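Long-range contact in RNA-dependent RNA Polymerase (Bombyx mori cytoplasmic polyhedrosis virus, PDB 6TZ0), which synthesises RNA from RNA templates, serving as the viral polymerase for both transcription and genome replication: residues 217-221 against 771-777. Numbering follows the deposited sequence.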
loop_
_atom_site.group_PDB
_atom_site.type_symbol
_atom_site.label_atom_id
_atom_site.label_comp_id
_atom_site.label_asym_id
_atom_site.label_seq_id
_atom_site.Cartn_x
_atom_site.Cartn_y
_atom_site.Cartn_z
ATOM N N ILE A 217 -32.334 -5.092 -9.103
ATOM C CA ILE A 217 -33.595 -5.750 -9.444
ATOM C C ILE A 217 -33.335 -7.124 -10.053
ATOM O O ILE A 217 -34.009 -8.104 -9.712
ATOM C CB ILE A 217 -34.430 -4.870 -10.386
ATOM C CG1 ILE A 217 -34.824 -3.571 -9.711
ATOM C CG2 ILE A 217 -35.702 -5.572 -10.797
ATOM C CD1 ILE A 217 -35.390 -2.594 -10.685
ATOM N N MET A 218 -32.343 -7.222 -10.947
ATOM C CA MET A 218 -31.958 -8.511 -11.527
ATOM C C MET A 218 -31.442 -9.487 -10.478
ATOM O O MET A 218 -31.556 -10.704 -10.650
ATOM C CB MET A 218 -30.896 -8.291 -12.605
ATOM C CG MET A 218 -31.403 -7.736 -13.926
ATOM S SD MET A 218 -32.206 -8.982 -14.949
ATOM C CE MET A 218 -33.914 -8.629 -14.621
ATOM N N SER A 219 -30.887 -8.970 -9.389
ATOM C CA SER A 219 -30.385 -9.769 -8.286
ATOM C C SER A 219 -31.484 -10.352 -7.408
ATOM O O SER A 219 -31.216 -11.284 -6.649
ATOM C CB SER A 219 -29.466 -8.898 -7.439
ATOM O OG SER A 219 -28.313 -8.538 -8.174
ATOM N N GLY A 220 -32.699 -9.827 -7.478
ATOM C CA GLY A 220 -33.721 -10.213 -6.536
ATOM C C GLY A 220 -33.671 -9.476 -5.221
ATOM O O GLY A 220 -34.409 -9.832 -4.299
ATOM N N ILE A 221 -32.818 -8.462 -5.106
ATOM C CA ILE A 221 -32.699 -7.702 -3.869
ATOM C C ILE A 221 -33.765 -6.618 -3.797
ATOM O O ILE A 221 -34.446 -6.459 -2.779
ATOM C CB ILE A 221 -31.279 -7.122 -3.762
ATOM C CG1 ILE A 221 -30.269 -8.263 -3.654
ATOM C CG2 ILE A 221 -31.159 -6.169 -2.591
ATOM C CD1 ILE A 221 -28.858 -7.838 -3.860
ATOM N N VAL A 771 -25.759 -12.790 -3.367
ATOM C CA VAL A 771 -26.865 -12.376 -4.212
ATOM C C VAL A 771 -28.065 -13.252 -3.866
ATOM O O VAL A 771 -27.932 -14.303 -3.240
ATOM C CB VAL A 771 -26.483 -12.490 -5.705
ATOM C CG1 VAL A 771 -26.588 -13.918 -6.212
ATOM C CG2 VAL A 771 -27.219 -11.539 -6.556
ATOM N N ARG A 772 -29.247 -12.813 -4.278
ATOM C CA ARG A 772 -30.477 -13.498 -3.912
ATOM C C ARG A 772 -31.115 -14.253 -5.073
ATOM O O ARG A 772 -31.776 -15.270 -4.850
ATOM C CB ARG A 772 -31.460 -12.480 -3.325
ATOM C CG ARG A 772 -32.666 -13.059 -2.659
ATOM C CD ARG A 772 -33.457 -11.987 -1.959
ATOM N NE ARG A 772 -34.703 -12.521 -1.437
ATOM C CZ ARG A 772 -35.611 -11.800 -0.800
ATOM N NH1 ARG A 772 -35.414 -10.506 -0.606
ATOM N NH2 ARG A 772 -36.721 -12.370 -0.365
ATOM N N ARG A 773 -30.922 -13.801 -6.313
ATOM C CA ARG A 773 -31.387 -14.526 -7.494
ATOM C C ARG A 773 -30.254 -14.572 -8.515
ATOM O O ARG A 773 -30.056 -13.610 -9.274
ATOM C CB ARG A 773 -32.641 -13.895 -8.093
ATOM C CG ARG A 773 -33.220 -14.699 -9.238
ATOM C CD ARG A 773 -34.530 -14.153 -9.780
ATOM N NE ARG A 773 -34.401 -12.856 -10.439
ATOM C CZ ARG A 773 -35.064 -11.766 -10.077
ATOM N NH1 ARG A 773 -35.917 -11.808 -9.067
ATOM N NH2 ARG A 773 -34.890 -10.633 -10.739
ATOM N N PRO A 774 -29.489 -15.667 -8.561
ATOM C CA PRO A 774 -28.345 -15.734 -9.486
ATOM C C PRO A 774 -28.718 -15.910 -10.951
ATOM O O PRO A 774 -27.871 -15.652 -11.818
ATOM C CB PRO A 774 -27.559 -16.948 -8.975
ATOM C CG PRO A 774 -27.990 -17.118 -7.569
ATOM C CD PRO A 774 -29.425 -16.726 -7.543
ATOM N N GLU A 775 -29.944 -16.333 -11.260
ATOM C CA GLU A 775 -30.324 -16.578 -12.649
ATOM C C GLU A 775 -30.514 -15.272 -13.418
ATOM O O GLU A 775 -30.100 -15.160 -14.583
ATOM C CB GLU A 775 -31.595 -17.427 -12.683
ATOM C CG GLU A 775 -32.083 -17.774 -14.074
ATOM C CD GLU A 775 -31.139 -18.693 -14.824
ATOM O OE1 GLU A 775 -30.433 -19.496 -14.175
ATOM O OE2 GLU A 775 -31.097 -18.605 -16.069
ATOM N N GLY A 776 -31.129 -14.271 -12.783
ATOM C CA GLY A 776 -31.216 -12.956 -13.394
ATOM C C GLY A 776 -29.864 -12.297 -13.548
ATOM O O GLY A 776 -29.637 -11.544 -14.498
ATOM N N LEU A 777 -28.940 -12.603 -12.646
ATOM C CA LEU A 777 -27.565 -12.152 -12.791
ATOM C C LEU A 777 -26.873 -12.844 -13.962
ATOM O O LEU A 777 -26.034 -12.236 -14.640
ATOM C CB LEU A 777 -26.844 -12.379 -11.465
ATOM C CG LEU A 777 -25.402 -11.989 -11.200
ATOM C CD1 LEU A 777 -25.308 -11.438 -9.812
ATOM C CD2 LEU A 777 -24.594 -13.240 -11.254
#
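Arg773 reaches the end of helix 206-218 because its CG stands opposite the backbone N (chi1 -175°) and its chain stays extended until a bend at chi3 (67°) turns the guanidinium across the last helical turn. There NH2 lies 2.9 Å from Ile217 O and 3.3 Å from Met218 O, while NH1 sits 3.7 Å from Gly220 CA, which covers part of one guanidinium face. Gly220 takes positive phi and two bonds lead back into the last turn, a Schellman motif; one of them is Gly220 N to Ile217 O. Past that turn Ser219 O faces 771-777 and receives two weak hydrogen bonds, one from Arg773 N at 2.6 Å and a longer one from Arg772 N, both well bent. The contact joins the polymerase's N-terminal family region to a segment 550 residues on, away from the metal- and nucleotide-binding residues. Met218 O meets the CA-H of Gly776 in the first turn of helix 774-786, at 3.6 Å; with no side chain there, the two backbones can come this close. Arg772, extended from CG to NE, runs past Gly220 so that its CD comes 3.3 Å from Gly220 O, and its NH2 is hydrogen-bonded to Ser60 O. Val771 CG2 lies 3.6 Å from both CB and OG of Ser219, the OG being turned back to bond Thr215 O. Met218 and Arg773 also touch Trp159 of helix 145-160.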